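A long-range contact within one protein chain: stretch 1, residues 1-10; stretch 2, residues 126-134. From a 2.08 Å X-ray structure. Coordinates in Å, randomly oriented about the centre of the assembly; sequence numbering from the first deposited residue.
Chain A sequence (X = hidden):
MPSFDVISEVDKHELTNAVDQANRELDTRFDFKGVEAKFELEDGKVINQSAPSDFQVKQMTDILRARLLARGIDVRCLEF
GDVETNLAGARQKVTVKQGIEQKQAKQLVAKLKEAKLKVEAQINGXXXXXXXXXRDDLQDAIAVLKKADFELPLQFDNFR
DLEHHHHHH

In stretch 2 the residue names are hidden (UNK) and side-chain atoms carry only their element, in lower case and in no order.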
# COMPACT_ATOMS: atom_id res chain seq x y z
N MET A 1 5.81 -23.66 19.49
CA MET A 1 5.15 -22.36 19.50
C MET A 1 4.75 -21.94 18.09
O MET A 1 5.61 -21.67 17.25
CB MET A 1 6.07 -21.30 20.13
CG MET A 1 6.51 -21.63 21.56
SD MET A 1 5.69 -20.61 22.81
CE MET A 1 6.61 -19.09 22.67
N PRO A 2 3.44 -21.89 17.83
CA PRO A 2 2.97 -21.49 16.51
C PRO A 2 3.33 -20.04 16.20
O PRO A 2 3.49 -19.21 17.09
CB PRO A 2 1.45 -21.67 16.59
CG PRO A 2 1.23 -22.57 17.78
CD PRO A 2 2.34 -22.26 18.73
N SER A 3 3.44 -19.75 14.90
CA SER A 3 3.84 -18.41 14.48
C SER A 3 3.21 -18.09 13.13
O SER A 3 2.76 -18.97 12.39
CB SER A 3 5.36 -18.28 14.40
OG SER A 3 5.88 -19.07 13.34
N PHE A 4 3.19 -16.79 12.82
CA PHE A 4 2.76 -16.30 11.52
C PHE A 4 3.56 -15.04 11.21
O PHE A 4 4.28 -14.51 12.06
CB PHE A 4 1.26 -16.02 11.49
CG PHE A 4 0.84 -14.86 12.35
CD1 PHE A 4 0.58 -15.04 13.70
CD2 PHE A 4 0.70 -13.59 11.82
CE1 PHE A 4 0.19 -13.98 14.50
CE2 PHE A 4 0.32 -12.52 12.61
CZ PHE A 4 0.07 -12.72 13.95
N ASP A 5 3.42 -14.56 9.98
CA ASP A 5 4.13 -13.37 9.53
C ASP A 5 3.14 -12.24 9.29
O ASP A 5 2.11 -12.44 8.63
CB ASP A 5 4.92 -13.65 8.25
CG ASP A 5 6.30 -14.21 8.53
OD1 ASP A 5 6.75 -14.13 9.69
OD2 ASP A 5 6.93 -14.72 7.59
N VAL A 6 3.45 -11.06 9.82
CA VAL A 6 2.75 -9.84 9.46
C VAL A 6 3.48 -9.22 8.28
O VAL A 6 4.66 -8.87 8.39
CB VAL A 6 2.69 -8.86 10.65
CG1 VAL A 6 1.86 -7.63 10.28
CG2 VAL A 6 2.12 -9.55 11.87
N ILE A 7 2.80 -9.11 7.15
CA ILE A 7 3.41 -8.61 5.93
C ILE A 7 2.63 -7.41 5.43
O ILE A 7 1.49 -7.15 5.84
CB ILE A 7 3.50 -9.69 4.83
CG1 ILE A 7 2.10 -10.11 4.38
CG2 ILE A 7 4.29 -10.89 5.32
CD1 ILE A 7 2.10 -11.15 3.28
N SER A 8 3.26 -6.67 4.52
CA SER A 8 2.62 -5.55 3.82
C SER A 8 3.10 -5.63 2.37
O SER A 8 4.14 -5.07 2.02
CB SER A 8 2.97 -4.21 4.46
OG SER A 8 2.20 -3.17 3.88
N GLU A 9 2.35 -6.36 1.55
CA GLU A 9 2.76 -6.66 0.19
C GLU A 9 1.64 -6.34 -0.78
O GLU A 9 0.46 -6.38 -0.43
CB GLU A 9 3.17 -8.13 0.05
CG GLU A 9 4.40 -8.50 0.86
CD GLU A 9 4.81 -9.95 0.65
OE1 GLU A 9 4.06 -10.70 -0.00
OE2 GLU A 9 5.89 -10.33 1.15
N VAL A 10 2.03 -6.03 -2.01
CA VAL A 10 1.11 -5.76 -3.11
C VAL A 10 1.49 -6.69 -4.26
O VAL A 10 2.66 -6.78 -4.63
CB VAL A 10 1.17 -4.29 -3.56
CG1 VAL A 10 0.22 -4.05 -4.72
CG2 VAL A 10 0.84 -3.37 -2.39
N UNK A 126 11.78 -7.33 6.20
CA UNK A 126 10.67 -6.39 6.10
C UNK A 126 9.36 -6.98 6.59
O UNK A 126 8.29 -6.43 6.31
c UNK A 126 10.53 -5.90 4.66
o UNK A 126 10.53 -8.20 4.05
c UNK A 126 10.32 -7.03 3.67
o UNK A 126 9.95 -6.75 2.51
N UNK A 127 9.42 -8.09 7.31
CA UNK A 127 8.24 -8.74 7.87
C UNK A 127 8.37 -8.83 9.39
O UNK A 127 9.47 -8.70 9.95
n UNK A 127 7.34 -13.10 3.34
c UNK A 127 7.85 -11.64 5.29
c UNK A 127 7.96 -10.21 5.78
c UNK A 127 7.63 -11.71 3.79
c UNK A 127 8.05 -10.15 7.29
N UNK A 128 7.24 -9.04 10.05
CA UNK A 128 7.19 -9.20 11.50
C UNK A 128 6.61 -10.57 11.81
O UNK A 128 5.44 -10.84 11.52
c UNK A 128 6.34 -8.10 12.14
c UNK A 128 6.29 -8.12 13.67
c UNK A 128 7.64 -7.74 14.27
c UNK A 128 5.19 -7.21 14.20
N UNK A 129 7.43 -11.45 12.39
CA UNK A 129 6.95 -12.76 12.81
C UNK A 129 6.47 -12.69 14.25
O UNK A 129 7.18 -12.20 15.13
c UNK A 129 8.56 -16.30 12.71
n UNK A 129 6.86 -17.36 10.69
c UNK A 129 8.04 -13.83 12.68
c UNK A 129 8.06 -16.89 10.36
c UNK A 129 7.53 -15.22 13.00
n UNK A 129 8.87 -16.38 11.28
n UNK A 129 8.44 -16.92 9.09
N UNK A 130 5.25 -13.17 14.48
CA UNK A 130 4.61 -13.15 15.79
C UNK A 130 4.50 -14.58 16.28
O UNK A 130 4.00 -15.45 15.57
c UNK A 130 3.23 -12.47 15.72
c UNK A 130 3.37 -11.04 15.22
c UNK A 130 2.55 -12.51 17.07
N UNK A 131 4.97 -14.82 17.50
CA UNK A 131 4.94 -16.14 18.12
C UNK A 131 4.15 -16.09 19.42
O UNK A 131 4.26 -15.12 20.18
c UNK A 131 7.22 -16.56 17.14
c UNK A 131 6.35 -16.68 18.39
o UNK A 131 6.95 -15.94 19.46
N UNK A 132 3.35 -17.13 19.66
CA UNK A 132 2.60 -17.25 20.89
C UNK A 132 2.50 -18.71 21.28
O UNK A 132 2.77 -19.61 20.48
N UNK A 133 2.10 -18.94 22.54
CA UNK A 133 2.04 -20.32 23.02
C UNK A 133 0.86 -21.08 22.42
O UNK A 133 0.95 -22.30 22.25
n UNK A 133 -2.71 -19.25 25.93
c UNK A 133 1.04 -19.38 25.27
c UNK A 133 1.99 -20.36 24.56
c UNK A 133 -1.26 -19.08 26.25
c UNK A 133 -0.40 -19.90 25.30
N UNK A 134 -0.22 -20.39 22.07
CA UNK A 134 -1.39 -21.02 21.47
C UNK A 134 -1.90 -20.19 20.30
O UNK A 134 -1.59 -19.01 20.15
c UNK A 134 -3.50 -22.73 24.24
c UNK A 134 -3.51 -24.22 24.53
c UNK A 134 -2.23 -22.32 23.52
c UNK A 134 -2.51 -21.22 22.50
n UNK A 134 -4.43 -24.95 23.62
O HOH W 1 5.84 -14.59 4.98
O HOH W 2 6.08 -7.01 4.47
O HOH W 3 4.89 -13.22 1.82

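Position 126 carries two side-chain carbons, the second bearing two oxygens, and none of these atoms contacts stretch 1. Its backbone O accepts a hydrogen bond from water 2 (2.9 Å), which in turn accepts one from Ser8 N (2.8 Å). The short carboxylate is Asp126, whose exposed charge suits solvent.

Position 127 has four carbons in a row ending in nitrogen. The third carbon lies 3.6 Å from Ile7 CG2, and the terminal nitrogen forms a long salt bridge, 3.8 Å, with Glu9 OE2. This is Lys127. Its extended chain suits the place because the methylenes cover an apolar residue while the ammonium reaches acidic partners: water 1 joins NZ (2.7 Å) to Asp5 OD2 (2.8 Å).

At position 128 four carbons fork at the second, and CB lies 4.0 Å from Val6 CB. The residue is Leu128, buried and wholly apolar in its side chain, as suits a neighbour of valine.

Position 129 shows three carbons, a nitrogen, then a carbon carrying two more nitrogens. One terminal nitrogen lies 3.1 Å from Asp5 OD2 in a salt bridge; because the oxygen sits well out of the plane of the group, the attraction is between charges, with no N-H directed at it. The other gives a weak hydrogen bond to Ser3 OG (3.3 Å). This is Arg129, whose long side chain serves two polar residues on the same face of the sheet.

Position 130 has one carbon carrying two others. Its CB meets Phe4 CE1 at 3.6 Å, and one branch carbon lies 3.9 Å from Val6 CG2. The compact branched side chain packing against both is Val130.

Position 131 has a carbon bearing one oxygen and one carbon, the latter 3.7 Å from Ser3 CB. This is Thr131: its methyl packs on Ser3 while its hydroxyl is hydrogen-bonded elsewhere in the structure.

Position 132 has no side-chain atoms; its N gives a weak hydrogen bond to Pro2 O (3.3 Å), and its O lies 3.2 Å from Pro2 CD. It is Gly132, which leaves only backbone for Pro2 to meet.

Position 133 again has four carbons ending in nitrogen. Its CA-to-CB bond points away overall, though CB still lies 4.1 Å from Met1 SD. It is Lys133, exposed, so its charged end needs no partner from stretch 1. Position 134 has the same composition but no contact with stretch 1: Lys134, its charge likewise suited to solvent.

The contact is an antiparallel strand pairing. Paired backbone hydrogen bonds link Phe4 with Val130 (N to O 3.2 Å, O to N 2.9 Å) and Val6 with Leu128 (N to O 2.6 Å, O to N 3.1 Å). Alternation puts Phe4, Val6, Leu128 and Val130 on one apolar face and Ser3, Asp5, Arg129 and Thr131 on the other, where charge and polarity supplement the backbone ladder.

Stretch 2, residues 126-134: DKLRVTGKK
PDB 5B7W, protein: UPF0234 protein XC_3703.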